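Local structure of peroxidase (6QZO) at residues P222-S230 / V363-S371. The protein binds heme b and probably works as a DyP-type peroxidase, using hydrogen peroxide to oxidise its substrates. Residues are numbered along the deposited sequence; the frame is centred on the assembly and turned at random.
Sequences PGWLTGGTS and VFAVPGGWS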
# COMPACT_ATOMS: atom_id res chain seq x y z
N PRO A 222 34.78 13.96 1.64
CA PRO A 222 35.33 13.45 0.38
C PRO A 222 34.67 14.04 -0.87
O PRO A 222 33.49 14.29 -0.86
CB PRO A 222 35.04 11.94 0.50
CG PRO A 222 33.72 11.88 1.26
CD PRO A 222 33.75 13.08 2.20
N GLY A 223 35.47 14.24 -1.93
CA GLY A 223 35.11 14.98 -3.15
C GLY A 223 33.98 14.32 -3.92
O GLY A 223 33.24 15.04 -4.61
N TRP A 224 33.84 13.00 -3.82
CA TRP A 224 32.83 12.22 -4.59
C TRP A 224 31.39 12.56 -4.15
O TRP A 224 30.46 12.24 -4.91
CB TRP A 224 33.10 10.72 -4.49
CG TRP A 224 32.77 10.09 -3.16
CD1 TRP A 224 33.64 9.87 -2.14
CD2 TRP A 224 31.51 9.56 -2.73
NE1 TRP A 224 33.00 9.26 -1.10
CE2 TRP A 224 31.69 9.04 -1.44
CE3 TRP A 224 30.24 9.45 -3.32
CZ2 TRP A 224 30.67 8.44 -0.71
CZ3 TRP A 224 29.22 8.85 -2.60
CH2 TRP A 224 29.44 8.36 -1.32
N LEU A 225 31.21 13.17 -2.98
CA LEU A 225 29.86 13.51 -2.45
C LEU A 225 29.39 14.90 -2.90
O LEU A 225 28.29 15.29 -2.46
CB LEU A 225 29.89 13.44 -0.92
CG LEU A 225 29.43 12.11 -0.33
CD1 LEU A 225 29.62 12.16 1.17
CD2 LEU A 225 27.98 11.81 -0.67
N THR A 226 30.13 15.61 -3.76
CA THR A 226 29.68 16.90 -4.33
C THR A 226 28.30 16.73 -4.97
O THR A 226 28.19 15.87 -5.85
CB THR A 226 30.60 17.45 -5.42
OG1 THR A 226 31.95 17.36 -4.95
CG2 THR A 226 30.26 18.87 -5.80
N GLY A 227 27.32 17.57 -4.58
CA GLY A 227 25.93 17.51 -5.06
C GLY A 227 25.12 16.46 -4.29
O GLY A 227 23.90 16.31 -4.57
N GLY A 228 25.77 15.76 -3.36
CA GLY A 228 25.19 14.63 -2.62
C GLY A 228 24.78 15.05 -1.22
O GLY A 228 24.77 16.27 -0.91
N THR A 229 24.44 14.08 -0.39
CA THR A 229 23.84 14.31 0.94
C THR A 229 23.94 13.01 1.73
O THR A 229 24.56 12.04 1.22
CB THR A 229 22.40 14.84 0.78
OG1 THR A 229 21.90 15.27 2.05
CG2 THR A 229 21.46 13.80 0.19
N SER A 230 23.40 13.02 2.94
CA SER A 230 23.24 11.83 3.80
C SER A 230 21.75 11.58 3.98
O SER A 230 20.98 12.55 3.90
CB SER A 230 23.93 12.02 5.12
OG SER A 230 23.24 12.96 5.91
N VAL A 363 21.57 4.38 7.96
CA VAL A 363 22.28 5.60 7.49
C VAL A 363 22.90 5.28 6.13
O VAL A 363 23.46 4.19 6.00
CB VAL A 363 23.35 6.05 8.50
CG1 VAL A 363 23.97 7.36 8.09
CG2 VAL A 363 22.76 6.14 9.90
N PHE A 364 22.77 6.21 5.18
CA PHE A 364 23.30 6.06 3.80
C PHE A 364 23.93 7.38 3.36
O PHE A 364 23.47 8.47 3.78
CB PHE A 364 22.20 5.68 2.81
CG PHE A 364 21.49 4.41 3.19
CD1 PHE A 364 21.99 3.18 2.81
CD2 PHE A 364 20.33 4.44 3.95
CE1 PHE A 364 21.34 2.01 3.17
CE2 PHE A 364 19.69 3.27 4.30
CZ PHE A 364 20.19 2.06 3.92
N ALA A 365 24.98 7.26 2.54
CA ALA A 365 25.60 8.38 1.80
C ALA A 365 24.96 8.42 0.42
O ALA A 365 24.88 7.37 -0.22
CB ALA A 365 27.09 8.17 1.73
N VAL A 366 24.51 9.59 0.01
CA VAL A 366 23.75 9.78 -1.25
C VAL A 366 24.64 10.51 -2.23
O VAL A 366 24.97 11.69 -2.03
CB VAL A 366 22.44 10.54 -0.95
CG1 VAL A 366 21.65 10.84 -2.22
CG2 VAL A 366 21.58 9.75 0.04
N PRO A 367 25.09 9.85 -3.32
CA PRO A 367 25.86 10.52 -4.35
C PRO A 367 25.12 11.75 -4.88
O PRO A 367 23.89 11.84 -4.72
CB PRO A 367 26.00 9.50 -5.48
CG PRO A 367 25.77 8.16 -4.82
CD PRO A 367 24.88 8.43 -3.62
N GLY A 368 25.87 12.64 -5.52
CA GLY A 368 25.33 13.78 -6.26
C GLY A 368 24.60 13.27 -7.48
O GLY A 368 24.57 12.05 -7.67
N GLY A 369 24.01 14.17 -8.26
CA GLY A 369 23.32 13.84 -9.51
C GLY A 369 24.31 13.52 -10.62
O GLY A 369 25.55 13.44 -10.35
N TRP A 370 23.78 13.32 -11.82
CA TRP A 370 24.54 12.93 -13.03
C TRP A 370 23.78 13.44 -14.26
O TRP A 370 22.60 13.81 -14.11
CB TRP A 370 24.78 11.41 -13.05
CG TRP A 370 23.63 10.58 -13.52
CD1 TRP A 370 23.45 10.07 -14.78
CD2 TRP A 370 22.55 10.06 -12.72
NE1 TRP A 370 22.31 9.32 -14.83
CE2 TRP A 370 21.74 9.28 -13.58
CE3 TRP A 370 22.17 10.21 -11.38
CZ2 TRP A 370 20.57 8.66 -13.14
CZ3 TRP A 370 21.02 9.58 -10.95
CH2 TRP A 370 20.22 8.83 -11.82
N SER A 371 24.49 13.49 -15.40
CA SER A 371 24.01 13.97 -16.71
C SER A 371 24.02 12.81 -17.70
O SER A 371 24.69 11.80 -17.42
CB SER A 371 24.86 15.10 -17.22
OG SER A 371 24.74 16.21 -16.36
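The indole of Trp224 reaches Ala365 and Pro367 with the far corner of its six-membered ring: CH2 lies 3.9 Å from Ala365 CB, CZ3 4.2 Å from Pro367 CG, and both partners approach obliquely. One face of the indole, toward its rim, carries CG of Leu225, the next residue in the chain; Phe105 of strand 100-105 also touches Trp224, and NE1 donates to the carbonyl of Arg118. This is where two strands of the C-terminal ferredoxin-like sheet of the DyP fold meet at their ends, the start of strand 229-238 pairing antiparallel with the end of strand 356-366, outermost in this four-stranded sheet. Thr229 and Val366 form the hydrogen-bonded pair. Thr229 N gives a 2.9 Å bond to Val366 O, in the carbonyl plane and on a lone pair; Val366 N returns one of 2.7 Å to Thr229 O, tilted 29° from that carbonyl's plane. Their side chains run side by side on one face of the sheet. With OG1 of Thr229 anti to the backbone N (chi1 -170°) and bonded to the carbonyl of Leu215, CG2 is left to pack against Val366 CB. Ser230 and Ala365, the non-hydrogen-bonded pair, occupy the other face, where Ser230 OG bonds to Gln332 O. Before the strand, a type II turn from Leu225 to Gly228 brings bare backbone against Gly368. Here the two backbones touch, Gly228 CA lying 3.7 Å from Gly368 CA, since neither glycine has a side chain to hold them apart, and Gly368 CA makes a CA-H...O contact of 3.4 Å with Gly227 O.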